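Local coordinates for carbohydrate-binding protein (Flavonifractor plautii, PDB 6N1B) that probably removes the acetyl group from the N-acetylgalactosamine of the A blood antigen, and binds the blood group B trisaccharide in this crystal, at residues D212-V217 with V275-D280; V57-E62 with S338-P343. One frame throughout, in Å; residues are numbered along the deposited sequence.

Contact 1 (D212-V217 with V275-D280); sequences DDFRDV and VQYVPD
Two aromatic side chains, Y277 and F214, account for nearly all of this small surface contact, which buries 91 Å² in all. Followed along 275-280, the strand first passes V275 and Q276. The amide of Q276 folds back on its own chain, with NE2 donating to the carbonyl O of V275 at 3.3 Å, while the backbone N of V275 bonds to T208 OG1 in the strand leading to the loop. Y277 comes next. Its CG stands anti to the backbone N (chi1 -177°), carrying the phenol out to the loop, where OH comes within 3.4 Å of F214 CE1. The same carbon lies 3.8 Å from Y277 CZ, so the hydroxyl end of the phenol lies obliquely against CE1 and CZ of the phenyl ring. The rings meet obliquely, with planes at 64° and centroids 5.6 Å apart; the side chains cross at about a right angle. Beyond Y277 the strand ends at V278, and D280 OD2 accepts from G348 N.

D212 organises the loop backbone that carries F214. D212 OD1 accepts from F214 N at 2.8 Å, an Asx turn, and also from R215 N, which approaches from above the carboxylate plane. D212 OD2 is gripped side-on by the R215 guanidinium in a salt bridge, through NE at 2.7 Å and NH2 at 2.9 Å; OD2 lies in the guanidinium plane, although NE comes from above the carboxylate plane. D216 and V217 both face D212 in a G1 beta bulge that closes the turn.

In the fold, the loop joins strands 207-212 and 217-224 of one four-stranded sheet, whereas Y277 belongs to strand 269-278, at the border of the next. Y277 also packs edge-to-face against F284 on the neighbouring strand 283-291, and the D212 side chain touches that phenylalanine too.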
loop_
_atom_site.group_PDB
_atom_site.type_symbol
_atom_site.label_atom_id
_atom_site.label_comp_id
_atom_site.label_asym_id
_atom_site.label_seq_id
_atom_site.Cartn_x
_atom_site.Cartn_y
_atom_site.Cartn_z
ATOM N N ASP A 212 -1.138 -16.879 4.228
ATOM C CA ASP A 212 -1.163 -17.537 5.509
ATOM C C ASP A 212 -0.577 -18.996 5.331
ATOM O O ASP A 212 -1.264 -19.826 4.716
ATOM C CB ASP A 212 -2.588 -17.573 6.047
ATOM C CG ASP A 212 -2.822 -18.370 7.342
ATOM O OD1 ASP A 212 -2.086 -19.241 7.654
ATOM O OD2 ASP A 212 -3.894 -18.057 8.036
ATOM N N ASP A 213 0.625 -19.198 5.802
ATOM C CA ASP A 213 1.309 -20.481 5.686
ATOM C C ASP A 213 0.879 -21.513 6.736
ATOM O O ASP A 213 1.430 -22.609 6.716
ATOM C CB ASP A 213 2.824 -20.240 5.714
ATOM C CG ASP A 213 3.659 -21.368 5.146
ATOM O OD1 ASP A 213 3.181 -22.288 4.413
ATOM O OD2 ASP A 213 4.854 -21.251 5.465
ATOM N N PHE A 214 -0.023 -21.140 7.653
ATOM C CA PHE A 214 -0.574 -22.112 8.599
ATOM C C PHE A 214 -1.758 -22.845 7.918
ATOM O O PHE A 214 -1.665 -24.032 7.641
ATOM C CB PHE A 214 -1.009 -21.464 9.901
ATOM C CG PHE A 214 0.154 -21.090 10.746
ATOM C CD1 PHE A 214 0.962 -19.973 10.507
ATOM C CD2 PHE A 214 0.387 -21.749 11.939
ATOM C CE1 PHE A 214 2.028 -19.690 11.292
ATOM C CE2 PHE A 214 1.458 -21.393 12.778
ATOM C CZ PHE A 214 2.220 -20.344 12.487
ATOM N N ARG A 215 -2.805 -22.103 7.611
ATOM C CA ARG A 215 -3.991 -22.622 6.910
ATOM C C ARG A 215 -3.704 -22.913 5.441
ATOM O O ARG A 215 -4.488 -23.625 4.819
ATOM C CB ARG A 215 -5.168 -21.679 7.143
ATOM C CG ARG A 215 -5.826 -21.746 8.532
ATOM C CD ARG A 215 -6.744 -20.650 8.814
ATOM N NE ARG A 215 -6.337 -19.229 8.495
ATOM C CZ ARG A 215 -7.248 -18.264 8.384
ATOM N NH1 ARG A 215 -8.576 -18.534 8.827
ATOM N NH2 ARG A 215 -6.670 -17.120 8.364
ATOM N N ASP A 216 -2.676 -22.258 4.848
ATOM C CA ASP A 216 -2.290 -22.389 3.476
ATOM C C ASP A 216 -3.355 -21.834 2.556
ATOM O O ASP A 216 -4.070 -22.482 1.798
ATOM C CB ASP A 216 -1.858 -23.776 3.122
ATOM C CG ASP A 216 -0.536 -24.110 3.767
ATOM O OD1 ASP A 216 0.384 -23.235 3.678
ATOM O OD2 ASP A 216 -0.341 -25.157 4.398
ATOM N N VAL A 217 -3.468 -20.480 2.661
ATOM C CA VAL A 217 -4.514 -19.736 1.924
ATOM C C VAL A 217 -3.991 -18.266 1.730
ATOM O O VAL A 217 -3.314 -17.771 2.679
ATOM C CB VAL A 217 -5.862 -19.794 2.701
ATOM C CG1 VAL A 217 -5.828 -19.085 4.052
ATOM C CG2 VAL A 217 -7.028 -19.342 1.845
ATOM N N VAL A 275 -1.343 -5.080 5.657
ATOM C CA VAL A 275 -1.271 -6.212 6.661
ATOM C C VAL A 275 -0.032 -7.055 6.410
ATOM O O VAL A 275 0.351 -7.291 5.271
ATOM C CB VAL A 275 -2.531 -7.085 6.610
ATOM C CG1 VAL A 275 -2.478 -8.236 7.625
ATOM C CG2 VAL A 275 -3.783 -6.235 6.836
ATOM N N GLN A 276 0.579 -7.543 7.499
ATOM C CA GLN A 276 1.648 -8.543 7.437
ATOM C C GLN A 276 1.340 -9.661 8.430
ATOM O O GLN A 276 0.892 -9.380 9.530
ATOM C CB GLN A 276 2.993 -7.933 7.810
ATOM C CG GLN A 276 3.556 -6.937 6.819
ATOM C CD GLN A 276 4.237 -7.621 5.700
ATOM O OE1 GLN A 276 5.388 -8.090 5.828
ATOM N NE2 GLN A 276 3.519 -7.805 4.551
ATOM N N TYR A 277 1.662 -10.906 8.032
ATOM C CA TYR A 277 1.831 -11.942 9.058
ATOM C C TYR A 277 3.316 -11.799 9.582
ATOM O O TYR A 277 4.222 -11.793 8.711
ATOM C CB TYR A 277 1.516 -13.357 8.591
ATOM C CG TYR A 277 1.645 -14.304 9.751
ATOM C CD1 TYR A 277 0.638 -14.414 10.766
ATOM C CD2 TYR A 277 2.800 -15.085 9.892
ATOM C CE1 TYR A 277 0.825 -15.230 11.900
ATOM C CE2 TYR A 277 2.958 -15.934 10.974
ATOM C CZ TYR A 277 2.036 -15.988 11.969
ATOM O OH TYR A 277 2.185 -16.780 13.070
ATOM N N VAL A 278 3.474 -11.769 10.889
ATOM C CA VAL A 278 4.796 -11.579 11.498
ATOM C C VAL A 278 5.119 -12.842 12.282
ATOM O O VAL A 278 4.682 -13.024 13.418
ATOM C CB VAL A 278 4.831 -10.332 12.353
ATOM C CG1 VAL A 278 6.246 -10.175 12.933
ATOM C CG2 VAL A 278 4.442 -9.076 11.592
ATOM N N PRO A 279 5.924 -13.751 11.711
ATOM C CA PRO A 279 6.242 -14.997 12.385
ATOM C C PRO A 279 6.792 -14.828 13.834
ATOM O O PRO A 279 6.432 -15.553 14.750
ATOM C CB PRO A 279 7.280 -15.657 11.489
ATOM C CG PRO A 279 6.842 -15.218 10.105
ATOM C CD PRO A 279 6.465 -13.753 10.367
ATOM N N ASP A 280 7.664 -13.828 14.003
ATOM C CA ASP A 280 8.283 -13.619 15.345
ATOM C C ASP A 280 7.300 -13.285 16.419
ATOM O O ASP A 280 7.551 -13.559 17.592
ATOM C CB ASP A 280 9.369 -12.529 15.225
ATOM C CG ASP A 280 10.257 -12.378 16.423
ATOM O OD1 ASP A 280 10.726 -13.381 16.942
ATOM O OD2 ASP A 280 10.527 -11.272 16.779
#

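Contact 2 (V57-E62 with S338-P343); sequences VVVLEE and SFYYEP
S338 holds its OG anti to the backbone N (chi1 180°), which aims the hydroxyl at the backbone N of V57; two residues on, Y340 likewise puts CG anti to its own N (chi1 175°) and lays its ring against V59. The first pairing is a hydrogen bond from V57 N to S338 OG, 2.9 Å long and nearly straight at 175°. The second is a CH-pi contact: V59 CB sits 3.7 Å from the centroid of the Y340 ring, directly over one face. V59 CG1 lies over the CD2-CE2 side, 3.7 Å from CE2, and CG2 covers CG and CB.

The two strands run roughly the same way, their CA atoms 6.1 Å apart at V57 and S338 and 6.9 Å at V59 and Y340, too far for direct backbone pairing. Water fills in: one molecule donates to the carbonyl O of both V57 and F339, and a second links V59 O to Y340 OH.

S338 OG also bonds to OD1 of D56, and F339 N to OD2 of D274. Both aspartates belong to a calcium site, so S338 is second-shell and probably helps orient D56. Inner strands of successive sheets lying side by side, five sheets in all, are consistent with a five-bladed beta-propeller, here with calcium beside them; this pair joins the three-stranded sheet begun by 52-60 to the last sheet, which also holds 30-31.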
loop_
_atom_site.group_PDB
_atom_site.type_symbol
_atom_site.label_atom_id
_atom_site.label_comp_id
_atom_site.label_asym_id
_atom_site.label_seq_id
_atom_site.Cartn_x
_atom_site.Cartn_y
_atom_site.Cartn_z
ATOM N N VAL A 57 5.868 -2.309 -0.017
ATOM C CA VAL A 57 7.225 -2.785 -0.115
ATOM C C VAL A 57 7.290 -4.264 0.246
ATOM O O VAL A 57 6.588 -4.707 1.166
ATOM C CB VAL A 57 8.102 -1.967 0.858
ATOM C CG1 VAL A 57 9.540 -2.443 0.859
ATOM C CG2 VAL A 57 8.115 -0.502 0.433
ATOM N N VAL A 58 8.089 -5.024 -0.506
ATOM C CA VAL A 58 8.406 -6.412 -0.234
ATOM C C VAL A 58 9.899 -6.486 0.141
ATOM O O VAL A 58 10.721 -6.008 -0.628
ATOM C CB VAL A 58 8.116 -7.307 -1.448
ATOM C CG1 VAL A 58 8.578 -8.734 -1.153
ATOM C CG2 VAL A 58 6.635 -7.292 -1.871
ATOM N N VAL A 59 10.145 -7.001 1.340
ATOM C CA VAL A 59 11.517 -7.202 1.826
ATOM C C VAL A 59 11.825 -8.690 1.873
ATOM O O VAL A 59 11.156 -9.406 2.602
ATOM C CB VAL A 59 11.757 -6.556 3.232
ATOM C CG1 VAL A 59 13.246 -6.664 3.613
ATOM C CG2 VAL A 59 11.293 -5.118 3.206
ATOM N N LEU A 60 12.851 -9.147 1.194
ATOM C CA LEU A 60 13.216 -10.550 1.117
ATOM C C LEU A 60 14.548 -10.806 1.823
ATOM O O LEU A 60 15.383 -9.944 1.864
ATOM C CB LEU A 60 13.386 -10.877 -0.358
ATOM C CG LEU A 60 12.238 -10.642 -1.242
ATOM C CD1 LEU A 60 12.632 -10.850 -2.720
ATOM C CD2 LEU A 60 10.987 -11.467 -0.908
ATOM N N GLU A 61 14.692 -12.089 2.209
ATOM C CA GLU A 61 15.823 -12.608 2.833
ATOM C C GLU A 61 17.060 -12.719 1.915
ATOM O O GLU A 61 18.256 -12.535 2.283
ATOM C CB GLU A 61 15.386 -14.072 3.422
ATOM C CG GLU A 61 13.842 -14.308 3.452
ATOM C CD GLU A 61 13.215 -14.513 2.036
ATOM O OE1 GLU A 61 13.917 -15.224 1.169
ATOM O OE2 GLU A 61 12.065 -13.998 1.821
ATOM N N GLU A 62 16.740 -13.011 0.689
ATOM C CA GLU A 62 17.713 -13.227 -0.386
ATOM C C GLU A 62 17.241 -12.485 -1.594
ATOM O O GLU A 62 16.045 -12.274 -1.815
ATOM C CB GLU A 62 17.757 -14.716 -0.677
ATOM C CG GLU A 62 18.289 -15.607 0.443
ATOM C CD GLU A 62 18.008 -17.066 0.188
ATOM O OE1 GLU A 62 17.531 -17.446 -0.838
ATOM O OE2 GLU A 62 18.314 -17.779 1.137
ATOM N N SER A 338 3.201 1.134 4.178
ATOM C CA SER A 338 3.603 -0.258 4.104
ATOM C C SER A 338 4.679 -0.518 5.120
ATOM O O SER A 338 5.455 0.342 5.418
ATOM C CB SER A 338 4.047 -0.542 2.678
ATOM O OG SER A 338 4.464 -1.870 2.501
ATOM N N PHE A 339 4.760 -1.735 5.638
ATOM C CA PHE A 339 5.779 -1.998 6.650
ATOM C C PHE A 339 6.364 -3.372 6.517
ATOM O O PHE A 339 5.764 -4.304 5.912
ATOM C CB PHE A 339 5.234 -1.796 8.056
ATOM C CG PHE A 339 4.311 -2.849 8.536
ATOM C CD1 PHE A 339 2.970 -2.921 8.065
ATOM C CD2 PHE A 339 4.699 -3.739 9.416
ATOM C CE1 PHE A 339 2.141 -3.910 8.557
ATOM C CE2 PHE A 339 3.886 -4.786 9.915
ATOM C CZ PHE A 339 2.600 -4.814 9.485
ATOM N N TYR A 340 7.516 -3.500 7.168
ATOM C CA TYR A 340 8.153 -4.839 7.364
ATOM C C TYR A 340 8.632 -4.869 8.793
ATOM O O TYR A 340 9.297 -3.922 9.283
ATOM C CB TYR A 340 9.338 -5.008 6.427
ATOM C CG TYR A 340 10.146 -6.238 6.567
ATOM C CD1 TYR A 340 9.528 -7.494 6.388
ATOM C CD2 TYR A 340 11.447 -6.205 6.974
ATOM C CE1 TYR A 340 10.275 -8.681 6.523
ATOM C CE2 TYR A 340 12.196 -7.427 7.055
ATOM C CZ TYR A 340 11.565 -8.615 6.901
ATOM O OH TYR A 340 12.263 -9.804 7.042
ATOM N N TYR A 341 8.306 -5.973 9.511
ATOM C CA TYR A 341 8.892 -6.276 10.813
ATOM C C TYR A 341 10.206 -7.027 10.563
ATOM O O TYR A 341 10.166 -8.150 10.057
ATOM C CB TYR A 341 7.929 -7.056 11.661
ATOM C CG TYR A 341 8.457 -7.438 13.001
ATOM C CD1 TYR A 341 9.295 -8.571 13.102
ATOM C CD2 TYR A 341 8.106 -6.811 14.173
ATOM C CE1 TYR A 341 9.753 -8.999 14.342
ATOM C CE2 TYR A 341 8.486 -7.239 15.422
ATOM C CZ TYR A 341 9.332 -8.340 15.485
ATOM O OH TYR A 341 9.708 -8.723 16.751
ATOM N N GLU A 342 11.301 -6.386 10.907
ATOM C CA GLU A 342 12.633 -6.966 10.706
ATOM C C GLU A 342 13.001 -7.667 12.010
ATOM O O GLU A 342 13.250 -7.017 13.006
ATOM C CB GLU A 342 13.595 -5.904 10.326
ATOM C CG GLU A 342 14.976 -6.435 10.064
ATOM C CD GLU A 342 15.520 -6.159 8.706
ATOM O OE1 GLU A 342 16.507 -6.755 8.399
ATOM O OE2 GLU A 342 14.891 -5.378 7.886
ATOM N N PRO A 343 13.115 -9.012 11.980
ATOM C CA PRO A 343 13.455 -9.677 13.273
ATOM C C PRO A 343 14.808 -9.249 13.791
ATOM O O PRO A 343 15.694 -8.939 12.998
ATOM C CB PRO A 343 13.408 -11.178 12.982
ATOM C CG PRO A 343 12.670 -11.243 11.768
ATOM C CD PRO A 343 12.769 -9.997 10.931
HETATM O O HOH W 1 6.158 -5.739 3.639
HETATM O O HOH W 2 11.998 -11.144 4.473
#

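Overall arrangement
Both contacts join neighbouring sheets of the propeller-like ring, but at different depths. Contact 2, partly buried, its centre about 13 Å from the centre of the chain, pairs two inner strands beside a calcium site through a hydroxyl bond, waters and a CH-pi contact. Contact 1, its centre about 18 Å from it, is a surface meeting of two rings from a turn and a strand end, and buries less than half as much area. The two meet directly where strands 269-278 and 333-342 run side by side: V278 CG1 packs 3.4 Å from Y341 CD1, and D280 OD2 probably hydrogen-bonds Y341 OH at 2.7 Å. Contact 1 is nested within the chain loop that contact 2 closes.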